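PDB 3VZH: pre-crRNA processing endonuclease from Streptococcus pyogenes serotype M1, which probably cleaves CRISPR precursor transcripts into crRNA as a Cas5d-type endoribonuclease of the CRISPR-mediated microbial immune system. Local coordinates for residues Y4-A18 and Y91-W105. Sequence-based numbering, arbitrary orientation.
Sequences YRSRDFYVRVSGQRA and YLSDVVYLIKFHFVW
Ser6 OG takes the N-H of Phe103 at 2.9 Å and donates to Arg7 O, while Ser6 N bonds Phe103 O almost linearly (171°). The hydroxyl thus takes the acceptor role that the Ser6 carbonyl would have in a regular antiparallel pair. Ser6 CB sits squarely over the Phe103 ring, 3.5 Å from its centroid. Beside it, the Arg5 guanidinium lies flat on the His102 imidazole, planes 16° apart. NE and NH2 of Arg5 both grip Ser6 O, and NH2 also forms a salt bridge with Asp8 OD1 at 2.8 Å, from above the carboxylate plane; these near-in-plane bonds of the guanidinium hold it flat over the ring. Asp8 OD2 makes a long salt bridge to Lys100 NZ (3.9 Å), and a water joins the same two atoms. A second water links Asp8 OD1 with His102 ND1. Next to Arg5, the Tyr4 ring makes an offset stack on the five-membered ring of Trp105, centroids 4.4 Å apart.

From Phe9 with Phe101 to Gly15 with Val95 the strands pair antiparallel. Phe101, with CG between its backbone N and carbonyl carbon (chi1 69°), swings its ring face over Phe9 CB. Beyond the corners at Gln16 and Asp94, Ala18 pairs with Leu92 in a second small sheet. Helices 118-130 (on Phe9, Val11) and 39-49 (on Val13, Phe101) cover one sheet face, consistent with an RRM-like fold; strands 147-150 and 55-64 flank the pair.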
ATOM      1  N   TYR A   4       4.741 -19.797   6.675  1.00 29.36           N
ATOM      2  CA  TYR A   4       5.556 -19.397   5.535  1.00 27.71           C
ATOM      3  C   TYR A   4       5.398 -17.850   5.334  1.00 26.17           C
ATOM      4  O   TYR A   4       4.313 -17.300   5.509  1.00 24.23           O
ATOM      5  CB  TYR A   4       5.069 -20.094   4.255  1.00 27.67           C
ATOM      6  CG  TYR A   4       5.602 -19.454   3.028  1.00 28.02           C
ATOM      7  CD1 TYR A   4       4.831 -18.535   2.296  1.00 30.24           C
ATOM      8  CD2 TYR A   4       6.942 -19.640   2.644  1.00 31.96           C
ATOM      9  CE1 TYR A   4       5.330 -17.938   1.143  1.00 29.45           C
ATOM     10  CE2 TYR A   4       7.476 -18.992   1.549  1.00 34.65           C
ATOM     11  CZ  TYR A   4       6.680 -18.135   0.812  1.00 30.02           C
ATOM     12  OH  TYR A   4       7.168 -17.530  -0.326  1.00 31.65           O
ATOM     13  N   ARG A   5       6.511 -17.170   5.075  1.00 24.24           N
ATOM     14  CA  ARG A   5       6.381 -15.828   4.464  1.00 24.95           C
ATOM     15  C   ARG A   5       7.455 -15.690   3.430  1.00 25.12           C
ATOM     16  O   ARG A   5       8.607 -16.184   3.604  1.00 26.21           O
ATOM     17  CB  ARG A   5       6.429 -14.707   5.502  1.00 28.83           C
ATOM     18  CG  ARG A   5       7.683 -14.776   6.343  1.00 31.35           C
ATOM     19  CD  ARG A   5       8.135 -13.403   6.860  1.00 34.02           C
ATOM     20  NE  ARG A   5       8.716 -12.668   5.741  1.00 36.52           N
ATOM     21  CZ  ARG A   5       8.956 -11.358   5.701  1.00 34.84           C
ATOM     22  NH1 ARG A   5       8.653 -10.572   6.734  1.00 33.09           N
ATOM     23  NH2 ARG A   5       9.471 -10.833   4.579  1.00 28.97           N
ATOM     24  N   SER A   6       7.119 -14.964   2.373  1.00 25.54           N
ATOM     25  CA  SER A   6       8.078 -14.685   1.268  1.00 23.99           C
ATOM     26  C   SER A   6       9.205 -13.787   1.710  1.00 24.85           C
ATOM     27  O   SER A   6       9.142 -13.147   2.782  1.00 24.51           O
ATOM     28  CB  SER A   6       7.391 -14.042   0.042  1.00 22.58           C
ATOM     29  OG  SER A   6       7.115 -12.670   0.279  1.00 19.68           O
ATOM     30  N   ARG A   7      10.220 -13.659   0.827  1.00 24.08           N
ATOM     31  CA  ARG A   7      11.099 -12.544   1.000  1.00 25.86           C
ATOM     32  C   ARG A   7      10.361 -11.181   0.990  1.00 23.81           C
ATOM     33  O   ARG A   7       9.193 -11.105   0.534  1.00 23.05           O
ATOM     34  CB  ARG A   7      12.198 -12.529  -0.072  1.00 27.47           C
ATOM     35  CG  ARG A   7      11.703 -12.154  -1.447  1.00 30.13           C
ATOM     36  CD  ARG A   7      12.954 -12.056  -2.302  1.00 33.77           C
ATOM     37  NE  ARG A   7      12.812 -11.710  -3.699  1.00 35.76           N
ATOM     38  CZ  ARG A   7      12.831 -10.449  -4.206  1.00 35.59           C
ATOM     39  NH1 ARG A   7      12.833  -9.349  -3.423  1.00 33.01           N
ATOM     40  NH2 ARG A   7      12.823 -10.282  -5.536  1.00 31.96           N
ATOM     41  N   ASP A   8      11.067 -10.147   1.518  1.00 22.36           N
ATOM     42  CA  ASP A   8      10.607  -8.756   1.265  1.00 23.58           C
ATOM     43  C   ASP A   8      10.740  -8.398  -0.200  1.00 21.58           C
ATOM     44  O   ASP A   8      11.812  -8.668  -0.822  1.00 22.71           O
ATOM     45  CB  ASP A   8      11.389  -7.757   2.130  1.00 26.91           C
ATOM     46  CG  ASP A   8      11.087  -7.936   3.619  1.00 28.18           C
ATOM     47  OD1 ASP A   8       9.912  -8.157   3.960  1.00 25.46           O
ATOM     48  OD2 ASP A   8      12.060  -7.873   4.412  1.00 28.66           O
ATOM     49  N   PHE A   9       9.710  -7.719  -0.727  1.00 20.63           N
ATOM     50  CA  PHE A   9       9.780  -7.102  -2.048  1.00 21.30           C
ATOM     51  C   PHE A   9       9.644  -5.620  -1.837  1.00 21.19           C
ATOM     52  O   PHE A   9       9.055  -5.170  -0.826  1.00 19.61           O
ATOM     53  CB  PHE A   9       8.553  -7.564  -2.906  1.00 20.33           C
ATOM     54  CG  PHE A   9       8.636  -9.019  -3.250  1.00 20.16           C
ATOM     55  CD1 PHE A   9       9.395  -9.395  -4.360  1.00 23.19           C
ATOM     56  CD2 PHE A   9       7.943  -9.994  -2.495  1.00 21.96           C
ATOM     57  CE1 PHE A   9       9.511 -10.721  -4.705  1.00 24.82           C
ATOM     58  CE2 PHE A   9       8.045 -11.334  -2.833  1.00 21.87           C
ATOM     59  CZ  PHE A   9       8.841 -11.690  -3.929  1.00 23.33           C
ATOM     60  N   TYR A  10      10.219  -4.871  -2.802  1.00 21.15           N
ATOM     61  CA  TYR A  10      10.273  -3.389  -2.714  1.00 20.54           C
ATOM     62  C   TYR A  10       9.905  -2.823  -4.062  1.00 20.91           C
ATOM     63  O   TYR A  10      10.396  -3.315  -5.125  1.00 21.39           O
ATOM     64  CB  TYR A  10      11.764  -3.016  -2.441  1.00 21.29           C
ATOM     65  CG  TYR A  10      12.296  -3.643  -1.160  1.00 22.31           C
ATOM     66  CD1 TYR A  10      12.143  -2.953   0.065  1.00 24.66           C
ATOM     67  CD2 TYR A  10      12.895  -4.861  -1.158  1.00 25.72           C
ATOM     68  CE1 TYR A  10      12.601  -3.485   1.216  1.00 26.99           C
ATOM     69  CE2 TYR A  10      13.385  -5.407   0.033  1.00 25.31           C
ATOM     70  CZ  TYR A  10      13.160  -4.698   1.197  1.00 28.63           C
ATOM     71  OH  TYR A  10      13.629  -5.128   2.427  1.00 32.36           O
ATOM     72  N   VAL A  11       9.075  -1.765  -4.081  1.00 21.79           N
ATOM     73  CA  VAL A  11       8.679  -1.171  -5.336  1.00 21.59           C
ATOM     74  C   VAL A  11       8.623   0.298  -5.161  1.00 22.50           C
ATOM     75  O   VAL A  11       8.346   0.792  -4.012  1.00 22.69           O
ATOM     76  CB  VAL A  11       7.297  -1.617  -5.842  1.00 25.98           C
ATOM     77  CG1 VAL A  11       7.356  -3.028  -6.394  1.00 27.65           C
ATOM     78  CG2 VAL A  11       6.271  -1.495  -4.733  1.00 26.10           C
ATOM     79  N   ARG A  12       8.917   1.012  -6.231  1.00 22.64           N
ATOM     80  CA  ARG A  12       8.736   2.479  -6.267  1.00 21.33           C
ATOM     81  C   ARG A  12       7.444   2.753  -7.044  1.00 21.78           C
ATOM     82  O   ARG A  12       7.314   2.323  -8.219  1.00 22.82           O
ATOM     83  CB  ARG A  12       9.900   3.071  -7.017  1.00 22.52           C
ATOM     84  CG  ARG A  12       9.865   4.633  -7.109  1.00 23.15           C
ATOM     85  CD  ARG A  12      11.187   5.081  -7.729  1.00 28.08           C
ATOM     86  NE  ARG A  12      11.369   6.515  -7.552  1.00 32.03           N
ATOM     87  CZ  ARG A  12      10.792   7.448  -8.291  1.00 35.98           C
ATOM     88  NH1 ARG A  12       9.916   7.112  -9.251  1.00 40.95           N
ATOM     89  NH2 ARG A  12      11.076   8.753  -8.087  1.00 35.33           N
ATOM     90  N   VAL A  13       6.504   3.483  -6.451  1.00 20.44           N
ATOM     91  CA  VAL A  13       5.285   3.811  -7.152  1.00 20.97           C
ATOM     92  C   VAL A  13       5.205   5.323  -7.203  1.00 22.46           C
ATOM     93  O   VAL A  13       5.383   6.004  -6.135  1.00 22.63           O
ATOM     94  CB  VAL A  13       4.058   3.304  -6.358  1.00 24.70           C
ATOM     95  CG1 VAL A  13       2.784   3.536  -7.156  1.00 26.56           C
ATOM     96  CG2 VAL A  13       4.170   1.787  -6.019  1.00 27.96           C
ATOM     97  N   SER A  14       4.916   5.850  -8.386  1.00 21.48           N
ATOM     98  CA  SER A  14       4.854   7.325  -8.587  1.00 23.58           C
ATOM     99  C   SER A  14       3.640   7.746  -9.395  1.00 24.56           C
ATOM    100  O   SER A  14       3.040   6.929 -10.094  1.00 25.16           O
ATOM    101  CB  SER A  14       6.150   7.798  -9.192  1.00 25.16           C
ATOM    102  OG  SER A  14       6.310   7.252 -10.516  1.00 25.24           O
ATOM    103  N   GLY A  15       3.249   9.033  -9.296  1.00 25.22           N
ATOM    104  CA  GLY A  15       2.091   9.464 -10.086  1.00 25.46           C
ATOM    105  C   GLY A  15       2.008  10.964  -9.942  1.00 26.15           C
ATOM    106  O   GLY A  15       2.442  11.541  -8.930  1.00 25.69           O
ATOM    107  N   GLN A  16       1.409  11.590 -10.957  1.00 27.85           N
ATOM    108  CA  GLN A  16       1.161  13.022 -10.898  1.00 29.95           C
ATOM    109  C   GLN A  16       0.082  13.419  -9.869  1.00 24.57           C
ATOM    110  O   GLN A  16       0.125  14.537  -9.309  1.00 26.75           O
ATOM    111  CB  GLN A  16       0.712  13.505 -12.314  1.00 36.10           C
ATOM    112  CG  GLN A  16       1.898  13.620 -13.293  1.00 40.48           C
ATOM    113  CD  GLN A  16       3.071  14.365 -12.673  1.00 51.52           C
ATOM    114  OE1 GLN A  16       4.140  13.782 -12.432  1.00 56.36           O
ATOM    115  NE2 GLN A  16       2.876  15.649 -12.390  1.00 49.29           N
ATOM    116  N   ARG A  17      -0.925  12.547  -9.694  1.00 24.16           N
ATOM    117  CA  ARG A  17      -2.015  12.787  -8.760  1.00 24.28           C
ATOM    118  C   ARG A  17      -2.332  11.515  -7.967  1.00 24.71           C
ATOM    119  O   ARG A  17      -2.159  10.388  -8.484  1.00 23.90           O
ATOM    120  CB  ARG A  17      -3.271  13.145  -9.550  1.00 25.77           C
ATOM    121  CG  ARG A  17      -3.128  14.492 -10.294  1.00 30.77           C
ATOM    122  CD  ARG A  17      -3.000  15.644  -9.296  1.00 35.16           C
ATOM    123  NE  ARG A  17      -3.194  16.964  -9.904  1.00 35.98           N
ATOM    124  CZ  ARG A  17      -2.217  17.747 -10.325  1.00 42.28           C
ATOM    125  NH1 ARG A  17      -0.943  17.345 -10.251  1.00 46.47           N
ATOM    126  NH2 ARG A  17      -2.534  18.950 -10.850  1.00 44.05           N
ATOM    127  N   ALA A  18      -2.792  11.706  -6.734  1.00 24.24           N
ATOM    128  CA  ALA A  18      -3.252  10.607  -5.867  1.00 25.87           C
ATOM    129  C   ALA A  18      -4.448  11.121  -5.078  1.00 24.85           C
ATOM    130  O   ALA A  18      -4.563  12.344  -4.817  1.00 25.60           O
ATOM    131  CB  ALA A  18      -2.140  10.118  -4.905  1.00 24.50           C
ATOM    132  N   TYR A  91      -6.593  16.771  -4.423  1.00 26.64           N
ATOM    133  CA  TYR A  91      -5.630  15.689  -4.688  1.00 25.81           C
ATOM    134  C   TYR A  91      -4.242  15.940  -4.117  1.00 25.64           C
ATOM    135  O   TYR A  91      -3.841  17.045  -4.032  1.00 27.30           O
ATOM    136  CB  TYR A  91      -5.428  15.572  -6.229  1.00 26.21           C
ATOM    137  CG  TYR A  91      -6.640  15.082  -6.948  1.00 27.48           C
ATOM    138  CD1 TYR A  91      -6.847  13.693  -7.126  1.00 30.44           C
ATOM    139  CD2 TYR A  91      -7.580  15.997  -7.500  1.00 31.29           C
ATOM    140  CE1 TYR A  91      -7.987  13.228  -7.792  1.00 32.76           C
ATOM    141  CE2 TYR A  91      -8.744  15.529  -8.169  1.00 33.39           C
ATOM    142  CZ  TYR A  91      -8.927  14.147  -8.326  1.00 36.56           C
ATOM    143  OH  TYR A  91     -10.041  13.640  -8.990  1.00 37.97           O
ATOM    144  N   LEU A  92      -3.507  14.880  -3.785  1.00 22.96           N
ATOM    145  CA  LEU A  92      -2.048  15.038  -3.659  1.00 21.88           C
ATOM    146  C   LEU A  92      -1.493  15.190  -5.032  1.00 21.42           C
ATOM    147  O   LEU A  92      -1.981  14.565  -6.010  1.00 24.01           O
ATOM    148  CB  LEU A  92      -1.522  13.744  -2.991  1.00 25.35           C
ATOM    149  CG  LEU A  92      -1.906  13.616  -1.508  1.00 24.55           C
ATOM    150  CD1 LEU A  92      -1.580  12.155  -1.070  1.00 25.49           C
ATOM    151  CD2 LEU A  92      -0.993  14.628  -0.741  1.00 27.29           C
ATOM    152  N   SER A  93      -0.331  15.851  -5.116  1.00 22.70           N
ATOM    153  CA  SER A  93       0.304  16.065  -6.369  1.00 24.90           C
ATOM    154  C   SER A  93       1.755  15.572  -6.345  1.00 22.84           C
ATOM    155  O   SER A  93       2.391  15.638  -5.318  1.00 24.77           O
ATOM    156  CB  SER A  93       0.328  17.597  -6.586  1.00 25.95           C
ATOM    157  OG  SER A  93       0.900  17.833  -7.816  1.00 36.33           O
ATOM    158  N   ASP A  94       2.245  15.043  -7.468  1.00 23.46           N
ATOM    159  CA  ASP A  94       3.672  14.672  -7.635  1.00 24.35           C
ATOM    160  C   ASP A  94       4.226  13.766  -6.485  1.00 23.66           C
ATOM    161  O   ASP A  94       5.045  14.151  -5.669  1.00 24.09           O
ATOM    162  CB  ASP A  94       4.505  15.939  -7.826  1.00 29.48           C
ATOM    163  CG  ASP A  94       5.874  15.639  -8.323  1.00 33.93           C
ATOM    164  OD1 ASP A  94       6.147  14.476  -8.593  1.00 34.97           O
ATOM    165  OD2 ASP A  94       6.763  16.507  -8.327  1.00 37.40           O
ATOM    166  N   VAL A  95       3.672  12.563  -6.380  1.00 23.67           N
ATOM    167  CA  VAL A  95       3.891  11.622  -5.256  1.00 21.52           C
ATOM    168  C   VAL A  95       4.869  10.555  -5.701  1.00 22.12           C
ATOM    169  O   VAL A  95       4.859  10.147  -6.917  1.00 22.11           O
ATOM    170  CB  VAL A  95       2.566  11.008  -4.738  1.00 22.49           C
ATOM    171  CG1 VAL A  95       1.635  12.154  -4.227  1.00 21.15           C
ATOM    172  CG2 VAL A  95       1.861  10.120  -5.810  1.00 22.45           C
ATOM    173  N   VAL A  96       5.777  10.160  -4.758  1.00 20.84           N
ATOM    174  CA  VAL A  96       6.653   8.975  -4.923  1.00 19.23           C
ATOM    175  C   VAL A  96       6.570   8.193  -3.616  1.00 19.31           C
ATOM    176  O   VAL A  96       6.692   8.749  -2.552  1.00 18.56           O
ATOM    177  CB  VAL A  96       8.118   9.388  -5.149  1.00 21.27           C
ATOM    178  CG1 VAL A  96       8.971   8.135  -5.034  1.00 23.43           C
ATOM    179  CG2 VAL A  96       8.377  10.080  -6.511  1.00 23.37           C
ATOM    180  N   TYR A  97       6.304   6.889  -3.666  1.00 21.01           N
ATOM    181  CA  TYR A  97       6.163   6.058  -2.437  1.00 20.48           C
ATOM    182  C   TYR A  97       6.955   4.814  -2.687  1.00 19.56           C
ATOM    183  O   TYR A  97       6.865   4.212  -3.830  1.00 20.21           O
ATOM    184  CB  TYR A  97       4.718   5.617  -2.243  1.00 19.94           C
ATOM    185  CG  TYR A  97       3.778   6.778  -2.053  1.00 22.30           C
ATOM    186  CD1 TYR A  97       3.926   7.641  -0.961  1.00 20.40           C
ATOM    187  CD2 TYR A  97       2.758   7.000  -2.938  1.00 21.61           C
ATOM    188  CE1 TYR A  97       3.054   8.754  -0.820  1.00 19.32           C
ATOM    189  CE2 TYR A  97       1.892   8.082  -2.801  1.00 23.27           C
ATOM    190  CZ  TYR A  97       2.049   8.932  -1.722  1.00 22.81           C
ATOM    191  OH  TYR A  97       1.174   9.996  -1.601  1.00 23.02           O
ATOM    192  N   LEU A  98       7.780   4.412  -1.724  1.00 21.51           N
ATOM    193  CA  LEU A  98       8.439   3.144  -1.861  1.00 20.41           C
ATOM    194  C   LEU A  98       7.700   2.207  -0.894  1.00 22.31           C
ATOM    195  O   LEU A  98       7.514   2.546   0.341  1.00 20.09           O
ATOM    196  CB  LEU A  98       9.952   3.291  -1.493  1.00 19.43           C
ATOM    197  CG  LEU A  98      10.619   4.521  -2.077  1.00 19.20           C
ATOM    198  CD1 LEU A  98      12.078   4.434  -1.632  1.00 19.44           C
ATOM    199  CD2 LEU A  98      10.586   4.529  -3.618  1.00 18.82           C
ATOM    200  N   ILE A  99       7.293   1.025  -1.372  1.00 21.70           N
ATOM    201  CA  ILE A  99       6.479   0.128  -0.575  1.00 20.48           C
ATOM    202  C   ILE A  99       7.378  -1.113  -0.308  1.00 20.50           C
ATOM    203  O   ILE A  99       7.949  -1.678  -1.247  1.00 20.65           O
ATOM    204  CB  ILE A  99       5.220  -0.331  -1.366  1.00 20.71           C
ATOM    205  CG1 ILE A  99       4.440   0.899  -1.887  1.00 20.41           C
ATOM    206  CG2 ILE A  99       4.273  -1.172  -0.488  1.00 19.93           C
ATOM    207  CD1 ILE A  99       3.220   0.555  -2.776  1.00 21.50           C
ATOM    208  N   LYS A 100       7.368  -1.560   0.928  1.00 19.42           N
ATOM    209  CA  LYS A 100       7.972  -2.847   1.366  1.00 19.66           C
ATOM    210  C   LYS A 100       6.815  -3.789   1.676  1.00 20.85           C
ATOM    211  O   LYS A 100       5.902  -3.414   2.417  1.00 20.52           O
ATOM    212  CB  LYS A 100       8.810  -2.587   2.602  1.00 21.93           C
ATOM    213  CG  LYS A 100       9.412  -3.862   3.185  1.00 22.28           C
ATOM    214  CD  LYS A 100      10.213  -3.518   4.475  1.00 23.86           C
ATOM    215  CE  LYS A 100      10.841  -4.805   5.056  1.00 26.56           C
ATOM    216  NZ  LYS A 100      11.478  -4.518   6.400  1.00 30.93           N
ATOM    217  N   PHE A 101       6.835  -4.999   1.096  1.00 20.46           N
ATOM    218  CA  PHE A 101       5.732  -5.897   1.327  1.00 19.63           C
ATOM    219  C   PHE A 101       6.220  -7.345   1.192  1.00 21.48           C
ATOM    220  O   PHE A 101       7.329  -7.561   0.683  1.00 22.92           O
ATOM    221  CB  PHE A 101       4.594  -5.611   0.406  1.00 21.21           C
ATOM    222  CG  PHE A 101       4.847  -5.944  -1.066  1.00 21.88           C
ATOM    223  CD1 PHE A 101       4.321  -7.133  -1.637  1.00 25.25           C
ATOM    224  CD2 PHE A 101       5.507  -5.044  -1.857  1.00 24.15           C
ATOM    225  CE1 PHE A 101       4.540  -7.406  -3.029  1.00 24.00           C
ATOM    226  CE2 PHE A 101       5.732  -5.316  -3.219  1.00 25.59           C
ATOM    227  CZ  PHE A 101       5.217  -6.465  -3.797  1.00 25.16           C
ATOM    228  N   HIS A 102       5.391  -8.308   1.599  1.00 20.20           N
ATOM    229  CA  HIS A 102       5.748  -9.731   1.391  1.00 21.66           C
ATOM    230  C   HIS A 102       4.469 -10.431   1.261  1.00 22.35           C
ATOM    231  O   HIS A 102       3.428  -9.770   1.289  1.00 21.19           O
ATOM    232  CB  HIS A 102       6.604 -10.232   2.558  1.00 20.95           C
ATOM    233  CG  HIS A 102       5.867 -10.247   3.881  1.00 23.27           C
ATOM    234  ND1 HIS A 102       5.921  -9.225   4.755  1.00 24.25           N
ATOM    235  CD2 HIS A 102       5.065 -11.278   4.485  1.00 23.94           C
ATOM    236  CE1 HIS A 102       5.171  -9.540   5.866  1.00 26.35           C
ATOM    237  NE2 HIS A 102       4.664 -10.821   5.700  1.00 25.55           N
ATOM    238  N   PHE A 103       4.524 -11.725   1.049  1.00 22.43           N
ATOM    239  CA  PHE A 103       3.259 -12.448   1.067  1.00 20.01           C
ATOM    240  C   PHE A 103       3.321 -13.686   1.949  1.00 21.11           C
ATOM    241  O   PHE A 103       4.402 -14.187   2.253  1.00 23.63           O
ATOM    242  CB  PHE A 103       2.761 -12.796  -0.338  1.00 22.61           C
ATOM    243  CG  PHE A 103       3.683 -13.665  -1.163  1.00 22.50           C
ATOM    244  CD1 PHE A 103       4.477 -13.057  -2.172  1.00 24.22           C
ATOM    245  CD2 PHE A 103       3.720 -15.047  -0.990  1.00 24.43           C
ATOM    246  CE1 PHE A 103       5.315 -13.838  -2.954  1.00 23.69           C
ATOM    247  CE2 PHE A 103       4.529 -15.831  -1.801  1.00 26.21           C
ATOM    248  CZ  PHE A 103       5.333 -15.219  -2.775  1.00 24.38           C
ATOM    249  N   VAL A 104       2.148 -14.140   2.356  1.00 21.77           N
ATOM    250  CA  VAL A 104       1.981 -15.372   3.168  1.00 22.59           C
ATOM    251  C   VAL A 104       0.853 -16.211   2.520  1.00 25.65           C
ATOM    252  O   VAL A 104       0.110 -15.685   1.675  1.00 24.63           O
ATOM    253  CB  VAL A 104       1.549 -15.003   4.637  1.00 22.10           C
ATOM    254  CG1 VAL A 104       2.604 -14.114   5.292  1.00 24.04           C
ATOM    255  CG2 VAL A 104       0.166 -14.381   4.635  1.00 22.18           C
ATOM    256  N   TRP A 105       0.715 -17.499   2.875  1.00 24.44           N
ATOM    257  CA  TRP A 105      -0.383 -18.279   2.222  1.00 24.58           C
ATOM    258  C   TRP A 105      -1.664 -17.788   2.773  1.00 25.98           C
ATOM    259  O   TRP A 105      -1.776 -17.376   3.988  1.00 26.00           O
ATOM    260  CB  TRP A 105      -0.183 -19.832   2.439  1.00 26.48           C
ATOM    261  CG  TRP A 105       1.161 -20.331   1.887  1.00 25.44           C
ATOM    262  CD1 TRP A 105       2.125 -21.134   2.548  1.00 26.77           C
ATOM    263  CD2 TRP A 105       1.746 -20.049   0.564  1.00 26.14           C
ATOM    264  NE1 TRP A 105       3.208 -21.350   1.735  1.00 29.13           N
ATOM    265  CE2 TRP A 105       3.050 -20.744   0.531  1.00 28.22           C
ATOM    266  CE3 TRP A 105       1.332 -19.323  -0.567  1.00 25.01           C
ATOM    267  CZ2 TRP A 105       3.889 -20.683  -0.593  1.00 28.46           C
ATOM    268  CZ3 TRP A 105       2.122 -19.338  -1.701  1.00 27.24           C
ATOM    269  CH2 TRP A 105       3.440 -19.915  -1.676  1.00 27.45           C
TER
HETATM  270  O   HOH W   1       1.941 -18.504   5.267  1.00 28.36           O
HETATM  271  O   HOH W   2       7.280  -6.859   4.143  1.00 24.27           O
HETATM  272  O   HOH W   3      12.348  -7.190   6.887  1.00 53.25           O